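Local coordinates for ABC transporter, substrate binding protein (Aeropyrum pernix, PDB 3EAF), which probably binds a small solute and hands it to a membrane ABC transporter, and binds a magnesium ion, at residues F353-K356 with E362-L365; L132-S137 with Q364-F369. One frame throughout, in Å; residues are numbered along the deposited sequence.

Contact 1 of 2, residues F353-K356 with E362-L365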
loop_
_atom_site.group_PDB
_atom_site.type_symbol
_atom_site.label_atom_id
_atom_site.label_comp_id
_atom_site.label_asym_id
_atom_site.label_seq_id
_atom_site.Cartn_x
_atom_site.Cartn_y
_atom_site.Cartn_z
ATOM N N PHE A 353 -0.222 -11.472 -2.973
ATOM C CA PHE A 353 -0.801 -12.002 -4.204
ATOM C C PHE A 353 -0.031 -11.435 -5.388
ATOM O O PHE A 353 0.473 -10.318 -5.328
ATOM C CB PHE A 353 -2.279 -11.627 -4.341
ATOM C CG PHE A 353 -3.157 -12.156 -3.236
ATOM C CD1 PHE A 353 -3.521 -13.505 -3.196
ATOM C CD2 PHE A 353 -3.647 -11.299 -2.252
ATOM C CE1 PHE A 353 -4.361 -13.994 -2.179
ATOM C CE2 PHE A 353 -4.481 -11.775 -1.230
ATOM C CZ PHE A 353 -4.831 -13.129 -1.193
ATOM N N ILE A 354 0.062 -12.212 -6.460
ATOM C CA ILE A 354 0.611 -11.725 -7.715
ATOM C C ILE A 354 -0.484 -11.805 -8.763
ATOM O O ILE A 354 -1.180 -12.822 -8.870
ATOM C CB ILE A 354 1.859 -12.542 -8.169
ATOM C CG1 ILE A 354 3.007 -12.427 -7.143
ATOM C CG2 ILE A 354 2.296 -12.131 -9.588
ATOM C CD1 ILE A 354 3.655 -11.049 -7.024
ATOM N N ILE A 355 -0.626 -10.734 -9.535
ATOM C CA ILE A 355 -1.669 -10.634 -10.546
ATOM C C ILE A 355 -1.016 -10.436 -11.901
ATOM O O ILE A 355 -0.105 -9.611 -12.044
ATOM C CB ILE A 355 -2.666 -9.463 -10.237
ATOM C CG1 ILE A 355 -3.339 -9.667 -8.873
ATOM C CG2 ILE A 355 -3.721 -9.313 -11.328
ATOM C CD1 ILE A 355 -2.539 -9.081 -7.716
ATOM N N LYS A 356 -1.476 -11.200 -12.886
ATOM C CA LYS A 356 -0.948 -11.108 -14.237
ATOM C C LYS A 356 -1.888 -10.359 -15.172
ATOM O O LYS A 356 -3.099 -10.580 -15.160
ATOM C CB LYS A 356 -0.694 -12.506 -14.806
ATOM C CG LYS A 356 -0.070 -12.519 -16.200
ATOM C CD LYS A 356 0.057 -13.940 -16.696
ATOM C CE LYS A 356 0.715 -14.021 -18.057
ATOM N NZ LYS A 356 0.682 -15.441 -18.542
ATOM N N GLU A 362 -7.014 -9.799 -19.945
ATOM C CA GLU A 362 -7.787 -9.858 -18.717
ATOM C C GLU A 362 -6.850 -10.191 -17.568
ATOM O O GLU A 362 -5.852 -10.887 -17.761
ATOM C CB GLU A 362 -8.939 -10.868 -18.855
ATOM C CG GLU A 362 -9.980 -10.423 -19.911
ATOM C CD GLU A 362 -11.083 -11.437 -20.188
ATOM O OE1 GLU A 362 -11.360 -12.304 -19.322
ATOM O OE2 GLU A 362 -11.691 -11.350 -21.288
ATOM N N LEU A 363 -7.144 -9.666 -16.383
ATOM C CA LEU A 363 -6.300 -9.919 -15.220
ATOM C C LEU A 363 -6.507 -11.324 -14.670
ATOM O O LEU A 363 -7.641 -11.811 -14.575
ATOM C CB LEU A 363 -6.522 -8.871 -14.124
ATOM C CG LEU A 363 -6.173 -7.414 -14.450
ATOM C CD1 LEU A 363 -6.300 -6.548 -13.206
ATOM C CD2 LEU A 363 -4.774 -7.284 -15.039
ATOM N N GLN A 364 -5.399 -11.963 -14.300
ATOM C CA GLN A 364 -5.410 -13.339 -13.835
ATOM C C GLN A 364 -4.651 -13.446 -12.532
ATOM O O GLN A 364 -3.553 -12.917 -12.405
ATOM C CB GLN A 364 -4.798 -14.257 -14.899
ATOM C CG GLN A 364 -5.512 -14.159 -16.251
ATOM C CD GLN A 364 -4.755 -14.799 -17.405
ATOM O OE1 GLN A 364 -3.617 -15.261 -17.256
ATOM N NE2 GLN A 364 -5.389 -14.819 -18.574
ATOM N N LEU A 365 -5.243 -14.122 -11.556
ATOM C CA LEU A 365 -4.586 -14.309 -10.271
ATOM C C LEU A 365 -3.577 -15.459 -10.348
ATOM O O LEU A 365 -3.944 -16.584 -10.693
ATOM C CB LEU A 365 -5.621 -14.547 -9.161
ATOM C CG LEU A 365 -5.125 -14.702 -7.716
ATOM C CD1 LEU A 365 -4.462 -13.421 -7.203
ATOM C CD2 LEU A 365 -6.270 -15.117 -6.797
HETATM O O HOH W 1 -2.362 -15.339 -19.703
#

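Contact 2 of 2, residues L132-S137 with Q364-F369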
loop_
_atom_site.group_PDB
_atom_site.type_symbol
_atom_site.label_atom_id
_atom_site.label_comp_id
_atom_site.label_asym_id
_atom_site.label_seq_id
_atom_site.Cartn_x
_atom_site.Cartn_y
_atom_site.Cartn_z
ATOM N N LEU A 132 9.690 -10.458 -6.889
ATOM C CA LEU A 132 10.876 -10.773 -7.691
ATOM C C LEU A 132 11.253 -12.253 -7.599
ATOM O O LEU A 132 11.725 -12.838 -8.579
ATOM C CB LEU A 132 12.051 -9.875 -7.290
ATOM C CG LEU A 132 11.894 -8.396 -7.678
ATOM C CD1 LEU A 132 12.869 -7.521 -6.898
ATOM C CD2 LEU A 132 12.042 -8.189 -9.200
ATOM N N ALA A 133 11.040 -12.842 -6.418
ATOM C CA ALA A 133 11.180 -14.286 -6.204
ATOM C C ALA A 133 10.197 -15.048 -7.078
ATOM O O ALA A 133 10.553 -16.079 -7.672
ATOM C CB ALA A 133 10.968 -14.634 -4.727
ATOM N N PHE A 134 8.963 -14.543 -7.162
ATOM C CA PHE A 134 7.972 -15.086 -8.095
ATOM C C PHE A 134 8.526 -15.108 -9.524
ATOM O O PHE A 134 8.457 -16.139 -10.203
ATOM C CB PHE A 134 6.643 -14.306 -8.065
ATOM C CG PHE A 134 5.810 -14.509 -9.306
ATOM C CD1 PHE A 134 4.991 -15.630 -9.436
ATOM C CD2 PHE A 134 5.899 -13.618 -10.371
ATOM C CE1 PHE A 134 4.252 -15.841 -10.595
ATOM C CE2 PHE A 134 5.170 -13.824 -11.538
ATOM C CZ PHE A 134 4.341 -14.931 -11.650
ATOM N N LEU A 135 9.066 -13.972 -9.969
ATOM C CA LEU A 135 9.641 -13.851 -11.314
ATOM C C LEU A 135 10.781 -14.836 -11.542
ATOM O O LEU A 135 10.832 -15.504 -12.575
ATOM C CB LEU A 135 10.145 -12.423 -11.563
ATOM C CG LEU A 135 9.465 -11.481 -12.568
ATOM C CD1 LEU A 135 7.957 -11.585 -12.568
ATOM C CD2 LEU A 135 9.909 -10.047 -12.309
ATOM N N ALA A 136 11.691 -14.915 -10.572
ATOM C CA ALA A 136 12.877 -15.768 -10.680
ATOM C C ALA A 136 12.520 -17.255 -10.727
ATOM O O ALA A 136 13.125 -18.015 -11.478
ATOM C CB ALA A 136 13.844 -15.482 -9.535
ATOM N N SER A 137 11.526 -17.655 -9.940
ATOM C CA SER A 137 11.115 -19.055 -9.861
ATOM C C SER A 137 10.268 -19.479 -11.056
ATOM O O SER A 137 10.367 -20.611 -11.528
ATOM C CB SER A 137 10.355 -19.311 -8.562
ATOM O OG SER A 137 11.215 -19.113 -7.450
ATOM N N GLN A 364 -5.399 -11.963 -14.300
ATOM C CA GLN A 364 -5.410 -13.339 -13.835
ATOM C C GLN A 364 -4.651 -13.446 -12.532
ATOM O O GLN A 364 -3.553 -12.917 -12.405
ATOM C CB GLN A 364 -4.798 -14.257 -14.899
ATOM C CG GLN A 364 -5.512 -14.159 -16.251
ATOM C CD GLN A 364 -4.755 -14.799 -17.405
ATOM O OE1 GLN A 364 -3.617 -15.261 -17.256
ATOM N NE2 GLN A 364 -5.389 -14.819 -18.574
ATOM N N LEU A 365 -5.243 -14.122 -11.556
ATOM C CA LEU A 365 -4.586 -14.309 -10.271
ATOM C C LEU A 365 -3.577 -15.459 -10.348
ATOM O O LEU A 365 -3.944 -16.584 -10.693
ATOM C CB LEU A 365 -5.621 -14.547 -9.161
ATOM C CG LEU A 365 -5.125 -14.702 -7.716
ATOM C CD1 LEU A 365 -4.462 -13.421 -7.203
ATOM C CD2 LEU A 365 -6.270 -15.117 -6.797
HETATM N N MSE A 366 -2.314 -15.167 -10.030
HETATM C CA MSE A 366 -1.261 -16.188 -9.986
HETATM C C MSE A 366 -1.257 -16.999 -8.694
HETATM O O MSE A 366 -0.890 -18.176 -8.709
HETATM C CB MSE A 366 0.134 -15.576 -10.198
HETATM C CG MSE A 366 0.344 -14.888 -11.541
HETATM SE SE MSE A 366 0.156 -16.076 -13.083
HETATM C CE MSE A 366 -1.757 -15.926 -13.434
ATOM N N GLY A 367 -1.646 -16.369 -7.582
ATOM C CA GLY A 367 -1.597 -17.010 -6.263
ATOM C C GLY A 367 -0.819 -16.206 -5.231
ATOM O O GLY A 367 -0.543 -15.018 -5.438
ATOM N N LYS A 368 -0.475 -16.855 -4.118
ATOM C CA LYS A 368 0.282 -16.223 -3.029
ATOM C C LYS A 368 1.757 -16.592 -3.113
ATOM O O LYS A 368 2.108 -17.768 -3.288
ATOM C CB LYS A 368 -0.244 -16.646 -1.657
ATOM C CG LYS A 368 -1.658 -16.243 -1.350
ATOM C CD LYS A 368 -2.102 -16.846 -0.034
ATOM C CE LYS A 368 -3.494 -16.381 0.321
ATOM N NZ LYS A 368 -3.953 -16.970 1.608
ATOM N N PHE A 369 2.612 -15.584 -2.976
ATOM C CA PHE A 369 4.060 -15.768 -3.065
ATOM C C PHE A 369 4.796 -15.019 -1.969
ATOM O O PHE A 369 4.329 -13.989 -1.483
ATOM C CB PHE A 369 4.559 -15.363 -4.455
ATOM C CG PHE A 369 4.004 -16.221 -5.559
ATOM C CD1 PHE A 369 4.620 -17.423 -5.898
ATOM C CD2 PHE A 369 2.854 -15.840 -6.243
ATOM C CE1 PHE A 369 4.100 -18.229 -6.908
ATOM C CE2 PHE A 369 2.321 -16.640 -7.257
ATOM C CZ PHE A 369 2.947 -17.836 -7.590
#

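Contact 1 of 2, residues F353-K356 with E362-L365
Lys356 and Gln364 form the hydrogen-bonded antiparallel pair of a beta hairpin, in which strand 352-357 turns back into strand 363-369. The amide of Lys356 gives an almost straight bond (176° at the hydrogen) to Gln364 O, with Lys356 N only 2.7 Å away from it. The return bond, Gln364 N to Lys356 O at 2.8 Å, is more bent, with 156° at the hydrogen; both donors lie in the plane of the carbonyl they meet. Each carbonyl is also approached by a CA-H group, that of Leu363 toward Lys356 O and that of Ile355 toward Gln364 O.

Above this pair the two side chains run alongside each other on the same face of the sheet. Lys356 is stretched out along its whole length, and its CD passes 3.9 Å from Gln364 OE1. A water ties the two ends together: Lys356 NZ donates to it over 3.3 Å, and it donates to Gln364 OE1 at 2.8 Å.

The hairpin forms one edge of the seven-stranded mixed sheet in a lobe of the periplasmic binding protein fold. Strand 352-357 is flanked by strand 251-255 on its other side, whereas 363-369 is the outermost strand here within the chain.

The next pair, Ile355 with Leu365, is non-hydrogen-bonded, and its side chains stand on the other face of the sheet. Leu365 CG is anti to the backbone N (chi1 -177°), and its CD1 branch crosses toward strand 352-357, coming within 4.0 Å of Phe353 CB and 3.7 Å of Ile354 O. The same methyl sits obliquely to the Phe353 ring. Farther along, Ile355 CG2 meets Leu363 CB at 4.0 Å, while Phe235 touches both residues from a loop.

Contact 2 of 2, residues L132-S137 with Q364-F369
Phe134, on helix 124-139, drives one edge of its ring into the face of Phe369 in an edge-to-face (T-shaped) stack. This joins the helix to an edge strand of the seven-stranded mixed sheet in an alpha/beta lobe of the binding-protein fold. CD1 of Phe134 stands over the centre of the Phe369 ring and comes as close as 3.5 Å to Phe369 CZ. The ring centroids are 4.8 Å apart and the planes meet at 64°. Phe134 reaches across because its CG lies anti to the backbone N (chi1 160°), which carries the ring off the helix toward the strand. Its far end touches Met366, modelled as selenomethionine: Phe134 CZ is 4.0 Å from Met366 CG, whereas the bends at chi2 and chi3 lead SE and the terminal methyl away.

An alanine in place of Phe369 removes the aromatic face that the Phe134 edge rests on and would probably open a gap between helix and strand.

In the next shell, Ile354 touches both phenyl rings and Phe252 meets Phe134 with its own ring, while Phe369 is held to Val352 by backbone hydrogen bonding. Within the helical turn that carries Phe134, Ala133 O accepts from Ser137 N at 2.9 Å and Ser137 OG at 3.1 Å, the two donors arriving from opposite faces of the carbonyl plane.

Overall arrangement
Contacts 1 and 2 share Gln364 and Leu365 on strand 363-369, and their centres lie about 9 Å apart. Contact 1 pairs the start of that strand with its hairpin partner; contact 2 sets its later part against helix 124-139. Between them Ile354 probably bonds to two consecutive residues, its O to Met366 N (2.9 Å) and its N to Gly367 O (3.0 Å), a beta bulge in the outer strand. Ile354 CG1 also packs 3.5 Å from Phe369 CD2, which places a hairpin side chain beside the ring stack. Both contacts lie away from the magnesium site of Glu325, Asp340 and Tyr341.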